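Local atomic coordinates of putative aldo/keto reductase (Salmonella enterica subsp. enterica serovar Typhimurium, PDB entry 4R9O), a protein that belongs to the aldo/keto reductase family and probably works as an NADP-dependent oxidoreductase built on a TIM barrel. Residues 21-25 with 40-44; 4-8 with 46-50; 247-252 with 277-283. All blocks are in the same frame, centred on the assembly; numbering follows the deposited sequence.

Interaction 1: residues 21-25 with 40-44; sequences VMGYW and FIEEH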
loop_
_atom_site.group_PDB
_atom_site.type_symbol
_atom_site.label_atom_id
_atom_site.label_comp_id
_atom_site.label_asym_id
_atom_site.label_seq_id
_atom_site.Cartn_x
_atom_site.Cartn_y
_atom_site.Cartn_z
ATOM N N VAL C 21 -24.494 15.461 -19.761
ATOM C CA VAL C 21 -24.597 16.686 -18.971
ATOM C C VAL C 21 -23.521 17.694 -19.363
ATOM O O VAL C 21 -22.340 17.348 -19.445
ATOM C CB VAL C 21 -24.482 16.360 -17.462
ATOM C CG1 VAL C 21 -24.432 17.640 -16.620
ATOM C CG2 VAL C 21 -25.641 15.467 -17.029
ATOM N N MET C 22 -23.913 18.940 -19.626
ATOM C CA MET C 22 -22.911 19.974 -19.907
ATOM C C MET C 22 -22.363 20.551 -18.604
ATOM O O MET C 22 -23.102 21.156 -17.829
ATOM C CB MET C 22 -23.494 21.096 -20.773
ATOM C CG MET C 22 -22.445 22.098 -21.244
ATOM S SD MET C 22 -21.232 21.344 -22.356
ATOM C CE MET C 22 -19.707 22.039 -21.730
ATOM N N GLY C 23 -21.067 20.361 -18.367
ATOM C CA GLY C 23 -20.415 20.862 -17.161
ATOM C C GLY C 23 -19.756 22.223 -17.381
ATOM O O GLY C 23 -19.096 22.451 -18.395
ATOM N N TYR C 24 -19.926 23.129 -16.423
ATOM C CA TYR C 24 -19.458 24.496 -16.596
ATOM C C TYR C 24 -18.332 24.899 -15.638
ATOM O O TYR C 24 -18.102 26.088 -15.414
ATOM C CB TYR C 24 -20.645 25.460 -16.463
ATOM C CG TYR C 24 -21.471 25.534 -17.731
ATOM C CD1 TYR C 24 -21.073 26.350 -18.791
ATOM C CD2 TYR C 24 -22.632 24.781 -17.885
ATOM C CE1 TYR C 24 -21.808 26.417 -19.963
ATOM C CE2 TYR C 24 -23.380 24.844 -19.065
ATOM C CZ TYR C 24 -22.964 25.664 -20.097
ATOM O OH TYR C 24 -23.696 25.749 -21.266
ATOM N N TRP C 25 -17.597 23.922 -15.111
ATOM C CA TRP C 25 -16.537 24.249 -14.166
ATOM C C TRP C 25 -15.382 25.009 -14.817
ATOM O O TRP C 25 -14.674 25.738 -14.128
ATOM C CB TRP C 25 -16.031 22.977 -13.460
ATOM C CG TRP C 25 -14.970 22.177 -14.167
ATOM C CD1 TRP C 25 -13.616 22.240 -13.959
ATOM C CD2 TRP C 25 -15.174 21.172 -15.166
ATOM N NE1 TRP C 25 -12.967 21.345 -14.778
ATOM C CE2 TRP C 25 -13.900 20.675 -15.526
ATOM C CE3 TRP C 25 -16.306 20.642 -15.789
ATOM C CZ2 TRP C 25 -13.730 19.677 -16.488
ATOM C CZ3 TRP C 25 -16.135 19.645 -16.741
ATOM C CH2 TRP C 25 -14.855 19.172 -17.081
ATOM N N PHE C 40 -23.989 29.238 -27.192
ATOM C CA PHE C 40 -23.471 27.914 -26.835
ATOM C C PHE C 40 -24.518 27.069 -26.106
ATOM O O PHE C 40 -24.681 25.883 -26.393
ATOM C CB PHE C 40 -22.207 28.044 -25.970
ATOM C CG PHE C 40 -21.638 26.724 -25.530
ATOM C CD1 PHE C 40 -20.964 25.914 -26.430
ATOM C CD2 PHE C 40 -21.782 26.291 -24.219
ATOM C CE1 PHE C 40 -20.445 24.697 -26.037
ATOM C CE2 PHE C 40 -21.271 25.069 -23.812
ATOM C CZ PHE C 40 -20.600 24.268 -24.713
ATOM N N ILE C 41 -25.215 27.683 -25.155
ATOM C CA ILE C 41 -26.314 27.033 -24.452
ATOM C C ILE C 41 -27.396 26.607 -25.440
ATOM O O ILE C 41 -27.820 25.457 -25.444
ATOM C CB ILE C 41 -26.930 27.963 -23.378
ATOM C CG1 ILE C 41 -25.917 28.229 -22.259
ATOM C CG2 ILE C 41 -28.212 27.355 -22.811
ATOM C CD1 ILE C 41 -26.337 29.321 -21.296
ATOM N N GLU C 42 -27.829 27.540 -26.289
ATOM C CA GLU C 42 -28.829 27.239 -27.310
ATOM C C GLU C 42 -28.387 26.099 -28.218
ATOM O O GLU C 42 -29.210 25.307 -28.669
ATOM C CB GLU C 42 -29.131 28.487 -28.154
ATOM C CG GLU C 42 -29.917 29.541 -27.411
ATOM C CD GLU C 42 -30.199 30.758 -28.262
ATOM O OE1 GLU C 42 -29.527 30.923 -29.301
ATOM O OE2 GLU C 42 -31.091 31.546 -27.885
ATOM N N GLU C 43 -27.087 26.014 -28.489
ATOM C CA GLU C 43 -26.574 24.986 -29.389
ATOM C C GLU C 43 -26.572 23.595 -28.750
ATOM O O GLU C 43 -26.859 22.606 -29.428
ATOM C CB GLU C 43 -25.169 25.352 -29.881
ATOM C CG GLU C 43 -25.193 26.184 -31.174
ATOM C CD GLU C 43 -23.853 26.808 -31.528
ATOM O OE1 GLU C 43 -22.971 26.875 -30.650
ATOM O OE2 GLU C 43 -23.685 27.241 -32.689
ATOM N N HIS C 44 -26.259 23.488 -27.459
ATOM C CA HIS C 44 -26.264 22.150 -26.881
ATOM C C HIS C 44 -27.701 21.769 -26.513
ATOM O O HIS C 44 -28.059 20.588 -26.520
ATOM C CB HIS C 44 -25.264 22.014 -25.702
ATOM C CG HIS C 44 -25.637 22.717 -24.425
ATOM N ND1 HIS C 44 -26.769 22.415 -23.698
ATOM C CD2 HIS C 44 -24.958 23.636 -23.695
ATOM C CE1 HIS C 44 -26.794 23.151 -22.600
ATOM N NE2 HIS C 44 -25.703 23.896 -22.570
#

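Interaction 2: residues 4-8 with 46-50; sequences MVQRV and DLGVT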
loop_
_atom_site.group_PDB
_atom_site.type_symbol
_atom_site.label_atom_id
_atom_site.label_comp_id
_atom_site.label_asym_id
_atom_site.label_seq_id
_atom_site.Cartn_x
_atom_site.Cartn_y
_atom_site.Cartn_z
ATOM N N MET C 4 -31.364 13.312 -31.153
ATOM C CA MET C 4 -30.977 14.071 -29.968
ATOM C C MET C 4 -30.741 13.186 -28.742
ATOM O O MET C 4 -31.161 12.035 -28.700
ATOM C CB MET C 4 -32.037 15.118 -29.637
ATOM C CG MET C 4 -32.157 16.238 -30.659
ATOM S SD MET C 4 -33.148 17.595 -30.011
ATOM C CE MET C 4 -34.346 16.709 -29.013
ATOM N N VAL C 5 -30.077 13.752 -27.741
ATOM C CA VAL C 5 -29.724 13.018 -26.536
ATOM C C VAL C 5 -30.943 12.483 -25.796
ATOM O O VAL C 5 -31.890 13.222 -25.529
ATOM C CB VAL C 5 -28.907 13.899 -25.584
ATOM C CG1 VAL C 5 -28.485 13.112 -24.350
ATOM C CG2 VAL C 5 -27.699 14.428 -26.302
ATOM N N GLN C 6 -30.905 11.189 -25.479
ATOM C CA GLN C 6 -31.961 10.532 -24.719
ATOM C C GLN C 6 -32.193 11.229 -23.372
ATOM O O GLN C 6 -31.272 11.824 -22.800
ATOM C CB GLN C 6 -31.605 9.058 -24.502
ATOM C CG GLN C 6 -32.675 8.244 -23.795
ATOM C CD GLN C 6 -32.149 6.918 -23.277
ATOM O OE1 GLN C 6 -31.024 6.517 -23.588
ATOM N NE2 GLN C 6 -32.963 6.228 -22.479
ATOM N N ARG C 7 -33.423 11.169 -22.874
ATOM C CA ARG C 7 -33.723 11.683 -21.546
ATOM C C ARG C 7 -33.850 10.508 -20.590
ATOM O O ARG C 7 -34.276 9.425 -20.986
ATOM C CB ARG C 7 -34.995 12.521 -21.557
ATOM C CG ARG C 7 -34.962 13.626 -22.595
ATOM C CD ARG C 7 -35.964 14.719 -22.286
ATOM N NE ARG C 7 -35.778 15.286 -20.951
ATOM C CZ ARG C 7 -34.771 16.084 -20.606
ATOM N NH1 ARG C 7 -34.692 16.552 -19.367
ATOM N NH2 ARG C 7 -33.835 16.402 -21.490
ATOM N N VAL C 8 -33.458 10.711 -19.335
ATOM C CA VAL C 8 -33.395 9.610 -18.389
ATOM C C VAL C 8 -33.880 10.050 -17.015
ATOM O O VAL C 8 -33.633 11.176 -16.589
ATOM C CB VAL C 8 -31.953 9.037 -18.278
ATOM C CG1 VAL C 8 -31.531 8.360 -19.577
ATOM C CG2 VAL C 8 -30.961 10.121 -17.901
ATOM N N ASP C 46 -30.239 22.443 -28.463
ATOM C CA ASP C 46 -30.693 21.913 -29.744
ATOM C C ASP C 46 -30.309 20.459 -29.952
ATOM O O ASP C 46 -31.028 19.707 -30.605
ATOM C CB ASP C 46 -30.121 22.742 -30.892
ATOM C CG ASP C 46 -30.942 23.975 -31.186
ATOM O OD1 ASP C 46 -32.183 23.903 -31.042
ATOM O OD2 ASP C 46 -30.350 25.010 -31.568
ATOM N N LEU C 47 -29.161 20.068 -29.410
ATOM C CA LEU C 47 -28.698 18.692 -29.525
ATOM C C LEU C 47 -29.344 17.789 -28.473
ATOM O O LEU C 47 -29.161 16.572 -28.503
ATOM C CB LEU C 47 -27.174 18.629 -29.403
ATOM C CG LEU C 47 -26.393 19.510 -30.382
ATOM C CD1 LEU C 47 -24.889 19.311 -30.224
ATOM C CD2 LEU C 47 -26.837 19.263 -31.820
ATOM N N GLY C 48 -30.096 18.382 -27.547
ATOM C CA GLY C 48 -30.792 17.611 -26.528
ATOM C C GLY C 48 -30.121 17.603 -25.164
ATOM O O GLY C 48 -30.564 16.907 -24.250
ATOM N N VAL C 49 -29.051 18.376 -25.019
ATOM C CA VAL C 49 -28.371 18.485 -23.731
ATOM C C VAL C 49 -29.041 19.562 -22.876
ATOM O O VAL C 49 -28.794 20.754 -23.060
ATOM C CB VAL C 49 -26.877 18.815 -23.903
ATOM C CG1 VAL C 49 -26.187 18.888 -22.535
ATOM C CG2 VAL C 49 -26.209 17.788 -24.808
ATOM N N THR C 50 -29.896 19.138 -21.949
ATOM C CA THR C 50 -30.666 20.078 -21.142
ATOM C C THR C 50 -30.153 20.238 -19.707
ATOM O O THR C 50 -30.412 21.253 -19.058
ATOM C CB THR C 50 -32.147 19.658 -21.090
ATOM O OG1 THR C 50 -32.259 18.367 -20.482
ATOM C CG2 THR C 50 -32.743 19.619 -22.507
HETATM O O HOH W 1 -32.667 15.433 -24.154
#

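Interaction 3: residues 247-252 with 277-283; sequences QVVYAW and EAETLSL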
loop_
_atom_site.group_PDB
_atom_site.type_symbol
_atom_site.label_atom_id
_atom_site.label_comp_id
_atom_site.label_asym_id
_atom_site.label_seq_id
_atom_site.Cartn_x
_atom_site.Cartn_y
_atom_site.Cartn_z
ATOM N N GLN C 247 -15.347 9.473 -28.376
ATOM C CA GLN C 247 -16.544 8.659 -28.545
ATOM C C GLN C 247 -16.395 7.289 -27.923
ATOM O O GLN C 247 -17.328 6.770 -27.321
ATOM C CB GLN C 247 -16.876 8.501 -30.020
ATOM C CG GLN C 247 -17.542 9.694 -30.575
ATOM C CD GLN C 247 -17.576 9.686 -32.075
ATOM O OE1 GLN C 247 -17.490 10.735 -32.708
ATOM N NE2 GLN C 247 -17.700 8.495 -32.659
ATOM N N VAL C 248 -15.222 6.698 -28.107
ATOM C CA VAL C 248 -14.956 5.366 -27.581
ATOM C C VAL C 248 -14.961 5.400 -26.051
ATOM O O VAL C 248 -15.610 4.581 -25.416
ATOM C CB VAL C 248 -13.615 4.812 -28.108
ATOM C CG1 VAL C 248 -13.342 3.415 -27.538
ATOM C CG2 VAL C 248 -13.628 4.780 -29.638
ATOM N N VAL C 249 -14.263 6.369 -25.466
ATOM C CA VAL C 249 -14.226 6.508 -24.008
ATOM C C VAL C 249 -15.626 6.740 -23.425
ATOM O O VAL C 249 -16.000 6.107 -22.445
ATOM C CB VAL C 249 -13.305 7.661 -23.573
ATOM C CG1 VAL C 249 -13.405 7.895 -22.064
ATOM C CG2 VAL C 249 -11.867 7.377 -23.994
ATOM N N TYR C 250 -16.402 7.644 -24.018
ATOM C CA TYR C 250 -17.769 7.880 -23.535
ATOM C C TYR C 250 -18.621 6.603 -23.632
ATOM O O TYR C 250 -19.409 6.296 -22.732
ATOM C CB TYR C 250 -18.433 9.028 -24.312
ATOM C CG TYR C 250 -17.916 10.409 -23.934
ATOM C CD1 TYR C 250 -17.782 10.785 -22.601
ATOM C CD2 TYR C 250 -17.555 11.329 -24.910
ATOM C CE1 TYR C 250 -17.303 12.052 -22.254
ATOM C CE2 TYR C 250 -17.073 12.586 -24.580
ATOM C CZ TYR C 250 -16.949 12.946 -23.253
ATOM O OH TYR C 250 -16.473 14.200 -22.942
ATOM N N ALA C 251 -18.459 5.866 -24.730
ATOM C CA ALA C 251 -19.201 4.629 -24.950
ATOM C C ALA C 251 -18.831 3.612 -23.876
ATOM O O ALA C 251 -19.680 2.871 -23.383
ATOM C CB ALA C 251 -18.921 4.075 -26.352
ATOM N N TRP C 252 -17.557 3.616 -23.496
ATOM C CA TRP C 252 -17.024 2.724 -22.472
ATOM C C TRP C 252 -17.678 2.975 -21.114
ATOM O O TRP C 252 -17.994 2.037 -20.373
ATOM C CB TRP C 252 -15.507 2.913 -22.373
ATOM C CG TRP C 252 -14.795 1.965 -21.448
ATOM C CD1 TRP C 252 -14.227 0.769 -21.784
ATOM C CD2 TRP C 252 -14.554 2.143 -20.044
ATOM N NE1 TRP C 252 -13.662 0.185 -20.676
ATOM C CE2 TRP C 252 -13.848 1.008 -19.593
ATOM C CE3 TRP C 252 -14.889 3.143 -19.119
ATOM C CZ2 TRP C 252 -13.452 0.849 -18.265
ATOM C CZ3 TRP C 252 -14.494 2.984 -17.789
ATOM C CH2 TRP C 252 -13.787 1.842 -17.379
ATOM N N GLU C 277 -22.421 11.315 -30.087
ATOM C CA GLU C 277 -22.415 10.204 -31.030
ATOM C C GLU C 277 -22.078 8.864 -30.360
ATOM O O GLU C 277 -22.263 7.804 -30.960
ATOM C CB GLU C 277 -21.431 10.488 -32.169
ATOM C CG GLU C 277 -21.829 11.683 -33.034
ATOM C CD GLU C 277 -20.872 11.933 -34.186
ATOM O OE1 GLU C 277 -21.130 12.865 -34.979
ATOM O OE2 GLU C 277 -19.862 11.206 -34.298
ATOM N N ALA C 278 -21.595 8.909 -29.119
ATOM C CA ALA C 278 -21.276 7.682 -28.392
ATOM C C ALA C 278 -22.521 6.845 -28.098
ATOM O O ALA C 278 -22.428 5.627 -27.975
ATOM C CB ALA C 278 -20.538 8.003 -27.102
ATOM N N GLU C 279 -23.679 7.496 -27.996
ATOM C CA GLU C 279 -24.949 6.801 -27.759
ATOM C C GLU C 279 -25.250 5.709 -28.794
ATOM O O GLU C 279 -25.995 4.771 -28.503
ATOM C CB GLU C 279 -26.120 7.799 -27.734
ATOM C CG GLU C 279 -26.270 8.587 -26.428
ATOM C CD GLU C 279 -27.731 8.846 -26.039
ATOM O OE1 GLU C 279 -28.501 7.869 -25.885
ATOM O OE2 GLU C 279 -28.108 10.027 -25.878
ATOM N N THR C 280 -24.682 5.831 -29.994
ATOM C CA THR C 280 -24.981 4.890 -31.077
ATOM C C THR C 280 -23.871 3.856 -31.326
ATOM O O THR C 280 -23.980 3.022 -32.228
ATOM C CB THR C 280 -25.258 5.642 -32.397
ATOM O OG1 THR C 280 -24.076 6.338 -32.816
ATOM C CG2 THR C 280 -26.394 6.634 -32.214
ATOM N N LEU C 281 -22.812 3.916 -30.525
ATOM C CA LEU C 281 -21.665 3.024 -30.671
ATOM C C LEU C 281 -21.904 1.642 -30.049
ATOM O O LEU C 281 -22.371 1.535 -28.914
ATOM C CB LEU C 281 -20.429 3.661 -30.034
ATOM C CG LEU C 281 -19.344 4.206 -30.958
ATOM C CD1 LEU C 281 -19.922 5.213 -31.932
ATOM C CD2 LEU C 281 -18.221 4.831 -30.136
ATOM N N SER C 282 -21.558 0.597 -30.798
ATOM C CA SER C 282 -21.738 -0.786 -30.358
ATOM C C SER C 282 -20.471 -1.347 -29.718
ATOM O O SER C 282 -19.775 -2.157 -30.321
ATOM C CB SER C 282 -22.140 -1.677 -31.541
ATOM O OG SER C 282 -23.164 -1.083 -32.312
ATOM N N LEU C 283 -20.163 -0.917 -28.502
ATOM C CA LEU C 283 -18.977 -1.424 -27.822
ATOM C C LEU C 283 -19.239 -2.840 -27.311
ATOM O O LEU C 283 -20.132 -3.045 -26.493
ATOM C CB LEU C 283 -18.577 -0.498 -26.665
ATOM C CG LEU C 283 -17.140 -0.601 -26.145
ATOM C CD1 LEU C 283 -16.150 -0.122 -27.183
ATOM C CD2 LEU C 283 -16.983 0.198 -24.872
#

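Interaction 1: residues 21-25 with 40-44
Tyr24 and His44 meet through a single hydrogen bond: Tyr24 OH lies 3.0 Å from His44 NE2, in the plane of the imidazole and at its edge, and either group could be the donor. The phenol oxygen is closely surrounded, with Ile41 CG1 3.5 Å from Tyr24 OH and Phe40 CD2 3.6 Å from it. Met22 fills the second half of the contact. Its CB sits over one face of the imidazole, 4.2 Å from the His44 ring centroid and 17° off the normal, a CH-pi contact, while Ile41 O lies over the centre of the opposite face. The Met22 chain then bends, and SD reaches the edge of the Phe40 ring, 3.8 Å from Phe40 CZ, in a Met-aromatic contact. His44 CG stands between its backbone N and carbonyl carbon (chi1 72°), which places the ring where Met22 CB can cover one face and Tyr24 OH can meet its edge. A further hydrogen bond from His44 ND1 to Val49 O uses the other ring nitrogen and fixes the imidazole's rotation. Tyr24 is also held by Phe67, edge-to-face, and by the nearly parallel ring of His54. This buried contact joins barrel strand 16-23 to outer helix 34-46, beyond short helix 27-30, close to the predicted proton donor Tyr58; strand 51-53 and helices 63-73 and 269-276 pack around it.

Interaction 2: residues 4-8 with 46-50
A Schellman motif at Gly48, which ends helix 34-46, forms the surface on which Met4 and Val5 of the N-terminal segment lie before it enters strand 7-9, ahead of the TIM barrel proper. Gly48 has a positive phi (101°), and its CA comes 4.7 Å from that of Val5. Just before it, Leu47 O takes a nearly straight hydrogen bond from Val5 N (3.1 Å), in the carbonyl plane. Met4 folds over the helix end, its SD coming 3.1 Å from Asp46 O. On the buried side Val5 CG2 packs against Val49 CG2 at 4.0 Å, with Leu276 of helix 269-276 touching both valines. The bend of the Arg7 chain at chi3 (56°) brings its guanidinium to Thr50, whose side chain the arginine crosses at about a right angle, while Arg7 NE forms a salt bridge with Glu16. Thr50 OG1 lies at the guanidinium edge, near its plane, and accepts a firm bond from Arg7 NH2 (2.7 Å) and a weak one from Arg7 NH1; the same hydroxyl also bonds Gln82 NE2. A single water completes the junction: it donates to Val5 O at 2.7 Å and to Gly48 O at 2.6 Å, and accepts from Arg7 NH2, so this one nitrogen serves both the water and Thr50 OG1.

Interaction 3: residues 247-252 with 277-283
Leu283 carries its CG on the far side from the backbone N (chi1 -160°), and this brings CD2 within 3.5 Å of Trp252 CA; Leu281 takes a less regular first torsion (chi1 -107°) that lays its CD2 3.5 Å from Gln247 O. Leu281 spans one turn, from Gln247 to Ala251, and Leu283 sits just beyond it at Trp252. Leu281 CD2 touches Ala251 CB at 3.9 Å, its side chain crossing that of Gln247 at about a right angle. Leu283 CD2 lies alongside Trp252 CB and approaches the indole obliquely. The Ala278 methyl presses on the helix surface: its CB is 3.6 Å from Tyr250 CB and also contacts Gln247 O, which already accepts the helical bond from Ala251 N. Small residues on both sides, Ala251 and Ala278, let the backbones come close, the CA atoms of Gln247 and Ala278 being 4.8 Å apart. The extended side chains of Gln247 and Glu277 cross obliquely, the amide and carboxylate planes 63° apart. Thr280 N and Thr280 OG1 both bond Glu277 O from the same face of its plane, bracing the 3-10 turn. The contact joins helix 245-254 to the connection between helices 269-276 and 285-296: Trp288 stacks on Trp252, Leu240 of helix 227-240 meets Leu283, and Tyr250 touches Cys214, predicted to bind NADP(+), and Pro262 and Ile264 of TIM-barrel strand 261-264.

In the fold
From the N terminus, interaction 2 closes the first and longest loop, bringing residues 4-8 back to the turn at 46-50. Inside that loop lies interaction 1, which folds helix 34-46 onto strand 16-23; the two contacts touch through His44 and Val49, and both reach the same sheet through the neighbouring strands 7-9 and 16-23. Interaction 3 follows later in series, closing a loop near the C terminus that holds strand 261-264 and helix 269-276. It does not touch interaction 1, but Glu279 OE2 accepts from Gln6 N, 3.1 Å away, so the N-terminal segment joins the turn after helix 34-46 to the loop between helices 269-276 and 285-296.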